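Local coordinates for protein succinylglutamate desuccinylase (PDB 2BCO) that probably hydrolyses N-succinylglutamate to succinate and glutamate with the help of zinc, in the last step of arginine degradation by the succinyltransferase pathway, at residues W150-H155 against L239-L244; D183-A188 against Q214-E219; E71-I76 against C91-A96; K162-A167 against E228-R233. One frame throughout, in Å; residues are numbered along the deposited sequence.

Overall arrangement
From the N terminus, interaction 3 closes first: helix 68-81 packs on strand 90-95 and shuts a short loop. The other three close later and form a nest without crossing. Interaction 1 opens on strand 149-157, interaction 4 opens just before strand 165-169, and interaction 2 opens on helix 179-188. They close in reverse order: interaction 2 on strand 214-220, interaction 4 in the following loop, and interaction 1 on helix 235-245. Interactions 1 and 2 use neighbouring parallel strands, 149-157 and 214-220. Helix 235-245 also meets helix 68-81 of interaction 3, whose Glu-71 reaches Asn-229 in the loop of interaction 4. All four lie in the zinc-binding catalytic domain.

Interaction 1 (W150-H155 against L239-L244); sequences WHLDLH and LALRNL. With ZN (zinc ion), chain C.
The strand that carries zinc ligand His-155 turns its other face to helix 239-244, giving a leucine-rich layer of the catalytic domain on the side of the strand turned away from the zinc ligand. Trp-150 and Leu-152 point at the helix, where Leu-241 and Leu-244 receive them. Leu-244 places CD1 over one face of the indole, 4.3 Å from the centroid of the six-membered ring of Trp-150 and 18° off its normal, a CH-pi contact. Its other methyl, CD2, touches CZ3 of Trp-150 at 4.1 Å and meets CD2 of Leu-152 tip to tip at 3.9 Å. With CG anti to the backbone N (chi1 -178°), the side chain of Leu-244 spreads both branches against the strand. Leu-241 runs past Leu-152 in the opposite sense, its CD1 lying 3.9 Å from CD2 of Leu-152. At the far end of segment 150-155, His-155 ND1 binds the zinc ion at 2.3 Å. His-63, Glu-66 and a water 2.6 Å from the zinc are further ligands. Strand and helix run roughly antiparallel, at 153°. Strand 149-157 bonds through its backbone to strands 55-60 and 214-220, and helices 68-81 and 179-188 lie beside helix 235-245 on the same side.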
# COMPACT_ATOMS: atom_id res chain seq x y z
N TRP A 150 -10.47 -4.78 -5.47
CA TRP A 150 -9.66 -4.42 -4.31
C TRP A 150 -8.19 -4.33 -4.70
O TRP A 150 -7.72 -5.10 -5.53
CB TRP A 150 -9.75 -5.47 -3.19
CG TRP A 150 -11.07 -5.57 -2.49
CD1 TRP A 150 -12.26 -5.96 -3.02
CD2 TRP A 150 -11.31 -5.34 -1.09
NE1 TRP A 150 -13.22 -6.01 -2.04
CE2 TRP A 150 -12.66 -5.65 -0.85
CE3 TRP A 150 -10.50 -4.94 -0.02
CZ2 TRP A 150 -13.24 -5.53 0.42
CZ3 TRP A 150 -11.07 -4.83 1.25
CH2 TRP A 150 -12.42 -5.14 1.46
N HIS A 151 -7.47 -3.40 -4.09
CA HIS A 151 -6.05 -3.28 -4.34
C HIS A 151 -5.38 -2.87 -3.05
O HIS A 151 -5.55 -1.75 -2.56
CB HIS A 151 -5.73 -2.25 -5.42
CG HIS A 151 -4.27 -2.20 -5.77
ND1 HIS A 151 -3.76 -1.40 -6.77
CD2 HIS A 151 -3.21 -2.86 -5.25
CE1 HIS A 151 -2.45 -1.57 -6.85
NE2 HIS A 151 -2.09 -2.45 -5.94
N LEU A 152 -4.62 -3.80 -2.49
CA LEU A 152 -3.90 -3.56 -1.26
C LEU A 152 -2.41 -3.54 -1.59
O LEU A 152 -1.81 -4.58 -1.90
CB LEU A 152 -4.20 -4.68 -0.25
CG LEU A 152 -5.51 -4.65 0.55
CD1 LEU A 152 -6.67 -4.17 -0.29
CD2 LEU A 152 -5.80 -6.05 1.04
N ASP A 153 -1.82 -2.35 -1.56
CA ASP A 153 -0.40 -2.17 -1.85
C ASP A 153 0.36 -2.14 -0.52
O ASP A 153 0.23 -1.18 0.25
CB ASP A 153 -0.16 -0.85 -2.59
CG ASP A 153 1.26 -0.73 -3.10
OD1 ASP A 153 1.72 0.38 -3.40
OD2 ASP A 153 1.92 -1.78 -3.19
N LEU A 154 1.16 -3.16 -0.27
CA LEU A 154 1.88 -3.29 1.01
C LEU A 154 3.28 -2.69 1.10
O LEU A 154 4.21 -3.10 0.38
CB LEU A 154 1.92 -4.76 1.40
CG LEU A 154 0.61 -5.51 1.11
CD1 LEU A 154 0.73 -6.96 1.60
CD2 LEU A 154 -0.57 -4.79 1.79
N HIS A 155 3.44 -1.73 2.01
CA HIS A 155 4.70 -1.04 2.22
C HIS A 155 5.17 -1.12 3.68
O HIS A 155 4.55 -1.79 4.51
CB HIS A 155 4.54 0.43 1.82
CG HIS A 155 4.21 0.62 0.37
ND1 HIS A 155 5.03 1.32 -0.50
CD2 HIS A 155 3.17 0.19 -0.38
CE1 HIS A 155 4.51 1.30 -1.71
NE2 HIS A 155 3.38 0.62 -1.67
N LEU A 239 -3.67 -12.12 9.56
CA LEU A 239 -4.85 -12.94 9.81
C LEU A 239 -6.04 -12.29 9.12
O LEU A 239 -6.87 -12.98 8.51
CB LEU A 239 -5.10 -13.02 11.32
CG LEU A 239 -5.83 -14.23 11.89
CD1 LEU A 239 -5.90 -14.11 13.40
CD2 LEU A 239 -7.22 -14.33 11.31
N ALA A 240 -6.13 -10.97 9.21
CA ALA A 240 -7.22 -10.25 8.57
C ALA A 240 -7.09 -10.43 7.05
O ALA A 240 -8.09 -10.60 6.36
CB ALA A 240 -7.16 -8.77 8.94
N LEU A 241 -5.86 -10.42 6.55
CA LEU A 241 -5.64 -10.60 5.12
C LEU A 241 -5.97 -12.03 4.69
O LEU A 241 -6.49 -12.25 3.60
CB LEU A 241 -4.19 -10.25 4.75
CG LEU A 241 -3.77 -10.42 3.28
CD1 LEU A 241 -4.64 -9.55 2.38
CD2 LEU A 241 -2.33 -10.03 3.15
N ARG A 242 -5.66 -13.00 5.55
CA ARG A 242 -5.99 -14.39 5.21
C ARG A 242 -7.51 -14.57 5.21
O ARG A 242 -8.05 -15.26 4.35
CB ARG A 242 -5.33 -15.36 6.19
CG ARG A 242 -3.84 -15.58 5.93
CD ARG A 242 -3.11 -16.19 7.13
NE ARG A 242 -1.69 -16.37 6.87
CZ ARG A 242 -1.16 -17.39 6.20
NH1 ARG A 242 -1.95 -18.36 5.72
NH2 ARG A 242 0.15 -17.45 6.00
N ASN A 243 -8.18 -13.94 6.16
CA ASN A 243 -9.64 -14.05 6.23
C ASN A 243 -10.28 -13.41 5.00
O ASN A 243 -11.33 -13.86 4.55
CB ASN A 243 -10.18 -13.36 7.49
CG ASN A 243 -9.84 -14.12 8.77
OD1 ASN A 243 -9.60 -15.33 8.75
ND2 ASN A 243 -9.85 -13.42 9.90
N LEU A 244 -9.65 -12.38 4.46
CA LEU A 244 -10.17 -11.68 3.30
C LEU A 244 -10.10 -12.53 2.04
O LEU A 244 -11.06 -12.60 1.27
CB LEU A 244 -9.42 -10.36 3.10
CG LEU A 244 -9.87 -9.45 1.95
CD1 LEU A 244 -11.30 -8.99 2.17
CD2 LEU A 244 -8.93 -8.24 1.85
ZN ZN C . 6.90 2.09 0.59
O HOH W 1 6.91 3.97 2.33

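Interaction 2 (D183-A188 against Q214-E219); sequences DFLDSA and QALTME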
# COMPACT_ATOMS: atom_id res chain seq x y z
N ASP A 183 -14.00 -2.00 7.42
CA ASP A 183 -14.10 -3.15 8.32
C ASP A 183 -12.79 -3.93 8.26
O ASP A 183 -12.36 -4.49 9.27
CB ASP A 183 -15.25 -4.07 7.89
CG ASP A 183 -16.61 -3.59 8.38
OD1 ASP A 183 -17.63 -4.17 7.94
OD2 ASP A 183 -16.65 -2.64 9.19
N PHE A 184 -12.18 -3.98 7.08
CA PHE A 184 -10.92 -4.70 6.89
C PHE A 184 -9.84 -4.04 7.73
O PHE A 184 -9.10 -4.73 8.43
CB PHE A 184 -10.49 -4.70 5.42
CG PHE A 184 -9.11 -5.30 5.19
CD1 PHE A 184 -8.86 -6.64 5.46
CD2 PHE A 184 -8.06 -4.50 4.76
CE1 PHE A 184 -7.58 -7.19 5.30
CE2 PHE A 184 -6.76 -5.03 4.60
CZ PHE A 184 -6.53 -6.38 4.87
N LEU A 185 -9.76 -2.71 7.64
CA LEU A 185 -8.77 -1.96 8.40
C LEU A 185 -8.89 -2.28 9.89
O LEU A 185 -7.89 -2.55 10.55
CB LEU A 185 -8.98 -0.44 8.24
CG LEU A 185 -8.38 0.40 7.09
CD1 LEU A 185 -6.90 0.12 6.93
CD2 LEU A 185 -9.11 0.11 5.81
N ASP A 186 -10.12 -2.24 10.40
CA ASP A 186 -10.38 -2.50 11.80
C ASP A 186 -10.03 -3.93 12.19
O ASP A 186 -9.38 -4.16 13.21
CB ASP A 186 -11.85 -2.19 12.13
CG ASP A 186 -12.18 -0.71 11.95
OD1 ASP A 186 -13.38 -0.36 11.96
OD2 ASP A 186 -11.25 0.11 11.81
N SER A 187 -10.44 -4.89 11.37
CA SER A 187 -10.14 -6.28 11.67
C SER A 187 -8.63 -6.53 11.64
O SER A 187 -8.13 -7.34 12.41
CB SER A 187 -10.83 -7.21 10.67
OG SER A 187 -12.24 -7.17 10.86
N ALA A 188 -7.93 -5.82 10.75
CA ALA A 188 -6.48 -5.97 10.61
C ALA A 188 -5.73 -5.28 11.72
O ALA A 188 -4.53 -5.48 11.87
CB ALA A 188 -6.02 -5.42 9.26
N GLN A 214 -11.17 -0.56 -4.31
CA GLN A 214 -11.14 -0.19 -2.89
C GLN A 214 -9.65 -0.37 -2.63
O GLN A 214 -9.16 -1.47 -2.36
CB GLN A 214 -12.02 -1.17 -2.11
CG GLN A 214 -13.50 -1.04 -2.54
CD GLN A 214 -14.37 -2.23 -2.20
OE1 GLN A 214 -14.88 -2.34 -1.08
NE2 GLN A 214 -14.55 -3.14 -3.16
N ALA A 215 -8.92 0.74 -2.73
CA ALA A 215 -7.48 0.70 -2.62
C ALA A 215 -6.83 1.41 -1.45
O ALA A 215 -7.31 2.42 -0.96
CB ALA A 215 -6.89 1.22 -3.92
N LEU A 216 -5.70 0.86 -1.03
CA LEU A 216 -4.96 1.45 0.06
C LEU A 216 -3.48 1.22 -0.13
O LEU A 216 -3.06 0.26 -0.78
CB LEU A 216 -5.33 0.82 1.41
CG LEU A 216 -6.75 0.79 1.97
CD1 LEU A 216 -6.80 -0.26 3.09
CD2 LEU A 216 -7.14 2.17 2.49
N THR A 217 -2.70 2.10 0.47
CA THR A 217 -1.26 1.95 0.50
C THR A 217 -1.14 1.68 1.99
O THR A 217 -1.53 2.51 2.80
CB THR A 217 -0.54 3.24 0.14
OG1 THR A 217 -0.82 3.57 -1.22
CG2 THR A 217 0.98 3.07 0.32
N MSE A 218 -0.64 0.50 2.35
CA MSE A 218 -0.53 0.16 3.77
C MSE A 218 0.92 0.15 4.29
O MSE A 218 1.78 -0.53 3.74
CB MSE A 218 -1.20 -1.20 4.01
CG MSE A 218 -2.67 -1.23 3.58
SE MSE A 218 -3.53 -2.96 3.74
CE MSE A 218 -4.17 -2.77 5.55
N GLU A 219 1.17 0.93 5.33
CA GLU A 219 2.49 1.01 5.95
C GLU A 219 2.56 -0.02 7.09
O GLU A 219 2.08 0.22 8.20
CB GLU A 219 2.72 2.40 6.53
CG GLU A 219 2.50 3.55 5.55
CD GLU A 219 3.49 3.57 4.39
OE1 GLU A 219 4.69 3.30 4.60
OE2 GLU A 219 3.07 3.89 3.27
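Phe-184 O accepts the backbone N of Ala-188 at 2.8 Å, an i to i+4 helical bond one turn along the helix that offers Phe-184 and Leu-185 to strand 214-219. One residue back, Asp-183 O takes the N of Ser-187 at 2.9 Å. Everything that crosses to the strand is apolar. Phe-184 and Met-218, present as selenomethionine, form a Met-aromatic contact: SE lies at the ring edge of Phe-184, 5.3 Å from the centroid and 86° off the normal. The terminal methyl comes closer, with Met-218 CE 3.6 Å from CE2 of Phe-184, and approaches the ring obliquely. A bend about the CG-SE bond (chi3 90°) turns this methyl aside from the otherwise extended chain. CE is also 4.2 Å from CD1 of Leu-185. Farther back along the strand, Leu-185 and Leu-216 reach toward each other tip to tip, and CD1 of Leu-216 faces both methyls of its partner, 3.6 Å from CD2 of Leu-185 and 3.9 Å from CD1 of Leu-185. Glu-219, the predicted active-site residue, follows Met-218 directly. Helix and strand run at 36°, in broadly the same direction. Strand 214-220 lies between parallel 149-157 and antiparallel 165-169, while Phe-184 also meets Leu-152 on the former and Ala-240 on helix 235-245.

Interaction 3 (E71-I76 against C91-A96); sequences ELVDSI and CLFIIA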
# COMPACT_ATOMS: atom_id res chain seq x y z
N GLU A 71 7.44 -11.22 2.85
CA GLU A 71 7.52 -12.46 3.61
C GLU A 71 6.12 -12.98 3.90
O GLU A 71 5.87 -14.18 3.79
CB GLU A 71 8.26 -12.25 4.95
CG GLU A 71 9.72 -11.80 4.83
CD GLU A 71 10.57 -12.27 6.03
OE1 GLU A 71 11.18 -11.41 6.72
OE2 GLU A 71 10.61 -13.49 6.28
N LEU A 72 5.20 -12.07 4.26
CA LEU A 72 3.81 -12.47 4.55
C LEU A 72 3.17 -13.04 3.29
O LEU A 72 2.49 -14.07 3.35
CB LEU A 72 2.98 -11.28 5.04
CG LEU A 72 3.42 -10.66 6.37
CD1 LEU A 72 2.40 -9.61 6.80
CD2 LEU A 72 3.57 -11.76 7.45
N VAL A 73 3.38 -12.37 2.17
CA VAL A 73 2.83 -12.84 0.90
C VAL A 73 3.44 -14.20 0.58
O VAL A 73 2.74 -15.11 0.14
CB VAL A 73 3.16 -11.85 -0.26
CG1 VAL A 73 2.82 -12.48 -1.61
CG2 VAL A 73 2.36 -10.56 -0.07
N ASP A 74 4.73 -14.35 0.81
CA ASP A 74 5.40 -15.61 0.53
C ASP A 74 4.82 -16.79 1.30
O ASP A 74 4.72 -17.90 0.77
CB ASP A 74 6.89 -15.49 0.83
CG ASP A 74 7.65 -16.74 0.44
OD1 ASP A 74 7.73 -17.04 -0.77
OD2 ASP A 74 8.17 -17.41 1.35
N SER A 75 4.45 -16.56 2.56
CA SER A 75 3.86 -17.61 3.40
C SER A 75 2.41 -17.90 3.00
O SER A 75 1.93 -19.03 3.15
CB SER A 75 3.92 -17.21 4.87
OG SER A 75 5.26 -16.98 5.27
N ILE A 76 1.71 -16.88 2.50
CA ILE A 76 0.33 -17.07 2.06
C ILE A 76 0.33 -17.93 0.79
O ILE A 76 -0.50 -18.82 0.64
CB ILE A 76 -0.36 -15.70 1.80
CG1 ILE A 76 -0.78 -15.10 3.16
CG2 ILE A 76 -1.56 -15.84 0.88
CD1 ILE A 76 -1.24 -13.67 3.10
N CYS A 91 -7.18 -13.51 -6.71
CA CYS A 91 -6.09 -12.61 -6.31
C CYS A 91 -4.97 -12.51 -7.34
O CYS A 91 -4.76 -13.41 -8.15
CB CYS A 91 -5.47 -13.08 -4.99
SG CYS A 91 -6.62 -13.41 -3.63
N LEU A 92 -4.26 -11.40 -7.28
CA LEU A 92 -3.12 -11.17 -8.15
C LEU A 92 -1.99 -10.72 -7.23
O LEU A 92 -2.00 -9.58 -6.76
CB LEU A 92 -3.41 -10.08 -9.19
CG LEU A 92 -2.24 -9.84 -10.16
CD1 LEU A 92 -2.07 -11.08 -11.02
CD2 LEU A 92 -2.49 -8.63 -11.03
N PHE A 93 -1.05 -11.63 -6.95
CA PHE A 93 0.07 -11.32 -6.07
C PHE A 93 1.22 -10.75 -6.87
O PHE A 93 1.64 -11.31 -7.89
CB PHE A 93 0.55 -12.56 -5.31
CG PHE A 93 -0.44 -13.08 -4.29
CD1 PHE A 93 -1.44 -13.97 -4.66
CD2 PHE A 93 -0.40 -12.64 -2.97
CE1 PHE A 93 -2.39 -14.43 -3.72
CE2 PHE A 93 -1.33 -13.09 -2.02
CZ PHE A 93 -2.33 -13.98 -2.40
N ILE A 94 1.74 -9.63 -6.40
CA ILE A 94 2.81 -9.00 -7.11
C ILE A 94 4.00 -8.65 -6.23
O ILE A 94 3.84 -8.13 -5.13
CB ILE A 94 2.30 -7.69 -7.79
CG1 ILE A 94 1.19 -8.01 -8.79
CG2 ILE A 94 3.45 -6.97 -8.49
CD1 ILE A 94 0.59 -6.76 -9.43
N ILE A 95 5.18 -9.00 -6.71
CA ILE A 95 6.41 -8.63 -6.04
C ILE A 95 6.99 -7.72 -7.12
O ILE A 95 7.60 -8.18 -8.08
CB ILE A 95 7.37 -9.82 -5.82
CG1 ILE A 95 6.80 -10.79 -4.80
CG2 ILE A 95 8.73 -9.31 -5.34
CD1 ILE A 95 7.60 -12.06 -4.66
N ALA A 96 6.74 -6.42 -6.99
CA ALA A 96 7.22 -5.47 -7.97
C ALA A 96 8.67 -5.15 -7.67
O ALA A 96 9.07 -5.12 -6.52
CB ALA A 96 6.38 -4.20 -7.91
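Van der Waals contacts carry the whole junction between Val-73, Ile-76 and Phe-93, with no hydrogen bond between the two segments. Val-73 touches with CG1, which lies 3.5 Å from CD2 of Phe-93. That methyl is anti to the backbone N (chi1 169°), which carries it toward the strand; it meets the ring obliquely, and the two side chains slide past each other in opposite directions. One helical turn later, Ile-76 crosses the phenyl group at about a right angle and uses its short branch: CG2 is 3.8 Å from CZ and 4.0 Å from CE2 of Phe-93. The two aliphatic residues thus share the CD2, CE2 and CZ side of one ring, Val-73 near its root and Ile-76 at its far end. This is helix-on-sheet packing within a beta-alpha-beta unit: strand 55-60, helix 68-81 and strand 90-95, the two strands being parallel neighbours in the sheet of the zinc-hydrolase catalytic domain. Backbone bonds belong to the separate elements: Ile-76 N to Leu-72 O at 3.0 Å within the helix, and Phe-93 with Leu-42 of the antiparallel strand 41-45. Polar side chains look to other parts of the chain. Asp-74 OD1 accepts hydrogen bonds from Leu-11 N and Ser-9 OG, and Glu-71 OE1 accepts from Gly-227 N and Asn-229 ND2. Hydrophobic neighbours extend the layer, with Phe-10 of helix 10-15 also against Phe-93, and Leu-241 of helix 235-245 against Ile-76.

Interaction 4 (K162-A167 against E228-R233); sequences KHYTFA and ENALDR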
# COMPACT_ATOMS: atom_id res chain seq x y z
N LYS A 162 3.98 6.76 16.21
CA LYS A 162 3.18 6.29 17.32
C LYS A 162 2.17 5.30 16.76
O LYS A 162 1.50 4.59 17.51
CB LYS A 162 2.48 7.46 18.02
CG LYS A 162 1.66 8.36 17.10
CD LYS A 162 1.19 9.61 17.84
CE LYS A 162 0.39 10.52 16.91
NZ LYS A 162 0.11 11.87 17.50
N HIS A 163 2.08 5.26 15.43
CA HIS A 163 1.19 4.32 14.74
C HIS A 163 2.09 3.32 14.02
O HIS A 163 2.59 3.61 12.93
CB HIS A 163 0.31 5.04 13.71
CG HIS A 163 -0.59 6.08 14.28
ND1 HIS A 163 -1.34 5.88 15.43
CD2 HIS A 163 -0.92 7.32 13.84
CE1 HIS A 163 -2.08 6.95 15.66
NE2 HIS A 163 -1.84 7.84 14.71
N TYR A 164 2.32 2.16 14.64
CA TYR A 164 3.18 1.14 14.03
C TYR A 164 2.66 0.77 12.64
O TYR A 164 3.45 0.53 11.72
CB TYR A 164 3.25 -0.09 14.92
CG TYR A 164 4.11 -1.20 14.35
CD1 TYR A 164 5.50 -1.09 14.33
CD2 TYR A 164 3.53 -2.34 13.82
CE1 TYR A 164 6.30 -2.11 13.79
CE2 TYR A 164 4.32 -3.37 13.28
CZ TYR A 164 5.70 -3.25 13.27
OH TYR A 164 6.47 -4.27 12.76
N THR A 165 1.34 0.70 12.51
CA THR A 165 0.68 0.42 11.23
C THR A 165 -0.31 1.53 10.94
O THR A 165 -0.93 2.09 11.86
CB THR A 165 -0.12 -0.91 11.23
OG1 THR A 165 -1.13 -0.87 12.25
CG2 THR A 165 0.79 -2.11 11.44
N PHE A 166 -0.45 1.87 9.66
CA PHE A 166 -1.41 2.87 9.22
C PHE A 166 -1.58 2.74 7.72
O PHE A 166 -0.78 2.08 7.07
CB PHE A 166 -0.99 4.30 9.65
CG PHE A 166 0.16 4.88 8.88
CD1 PHE A 166 -0.06 5.61 7.71
CD2 PHE A 166 1.46 4.80 9.38
CE1 PHE A 166 1.00 6.26 7.05
CE2 PHE A 166 2.53 5.45 8.72
CZ PHE A 166 2.29 6.18 7.56
N ALA A 167 -2.62 3.36 7.18
CA ALA A 167 -2.88 3.26 5.75
C ALA A 167 -3.27 4.59 5.15
O ALA A 167 -3.67 5.52 5.86
CB ALA A 167 -3.99 2.23 5.50
N GLU A 228 14.63 -10.89 9.01
CA GLU A 228 15.02 -10.04 10.13
C GLU A 228 13.94 -9.02 10.48
O GLU A 228 14.22 -7.99 11.10
CB GLU A 228 16.35 -9.33 9.80
CG GLU A 228 17.54 -10.28 9.60
CD GLU A 228 18.85 -9.58 9.25
OE1 GLU A 228 18.97 -8.35 9.43
OE2 GLU A 228 19.79 -10.29 8.82
N ASN A 229 12.69 -9.32 10.11
CA ASN A 229 11.57 -8.42 10.40
C ASN A 229 10.87 -8.76 11.71
O ASN A 229 10.96 -9.88 12.22
CB ASN A 229 10.54 -8.46 9.26
CG ASN A 229 10.99 -7.68 8.04
OD1 ASN A 229 11.23 -6.47 8.12
ND2 ASN A 229 11.11 -8.35 6.91
N ALA A 230 10.15 -7.78 12.25
CA ALA A 230 9.39 -7.96 13.49
C ALA A 230 8.01 -8.50 13.10
O ALA A 230 6.99 -7.90 13.39
CB ALA A 230 9.25 -6.61 14.21
N LEU A 231 8.02 -9.66 12.44
CA LEU A 231 6.81 -10.31 11.93
C LEU A 231 5.61 -10.50 12.86
O LEU A 231 4.46 -10.42 12.41
CB LEU A 231 7.19 -11.67 11.32
CG LEU A 231 7.37 -11.75 9.79
CD1 LEU A 231 7.92 -10.45 9.24
CD2 LEU A 231 8.29 -12.91 9.45
N ASP A 232 5.87 -10.76 14.14
CA ASP A 232 4.79 -10.97 15.10
C ASP A 232 3.92 -9.73 15.23
O ASP A 232 2.72 -9.84 15.48
CB ASP A 232 5.37 -11.38 16.46
CG ASP A 232 6.03 -12.74 16.40
OD1 ASP A 232 5.29 -13.73 16.17
OD2 ASP A 232 7.27 -12.84 16.57
N ARG A 233 4.51 -8.56 15.06
CA ARG A 233 3.77 -7.32 15.15
C ARG A 233 2.81 -7.16 13.96
O ARG A 233 2.02 -6.23 13.92
CB ARG A 233 4.72 -6.12 15.20
CG ARG A 233 5.78 -6.22 16.30
CD ARG A 233 6.52 -4.90 16.49
NE ARG A 233 5.65 -3.87 17.06
CZ ARG A 233 6.06 -2.66 17.44
NH1 ARG A 233 7.34 -2.31 17.31
NH2 ARG A 233 5.18 -1.79 17.93
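Tyr-164 and Arg-233 lie face on face: the guanidinium rests flat on the phenol ring, with centres 3.8 Å apart and planes only 9° from parallel. The cation-pi axis is slightly offset, CZ of Arg-233 standing 24° off the ring normal of Tyr-164, and its closest ring atom is CD1 of Tyr-164 at 3.5 Å. A bend at chi3 (68°) lays the guanidinium on the ring, and CB and CD of Arg-233 also touch it. CD of Arg-233 sits over the same aromatic face, 4.1 Å from the centroid of Tyr-164, as a CH-pi contact, and CB of Arg-233 comes to 3.4 Å from CE2 of Tyr-164. The phenol end continues to the loop, where CB of Ala-230 is 3.9 Å from OH of Tyr-164. Ala-230 centres an inverse gamma turn; separately, its O accepts the N of Arg-233 at 3.1 Å, an i to i+3 bond at the 3-10 turn before helix 235-245. The pair joins this loop to the approach of strand 165-169, at the surface and about 9 Å from the side chain of Glu-219, the predicted active-site residue. Stacking uses one face of the guanidinium and leaves its N-H groups directed outward in its own plane, and the positive charge probably remains largely accessible to water.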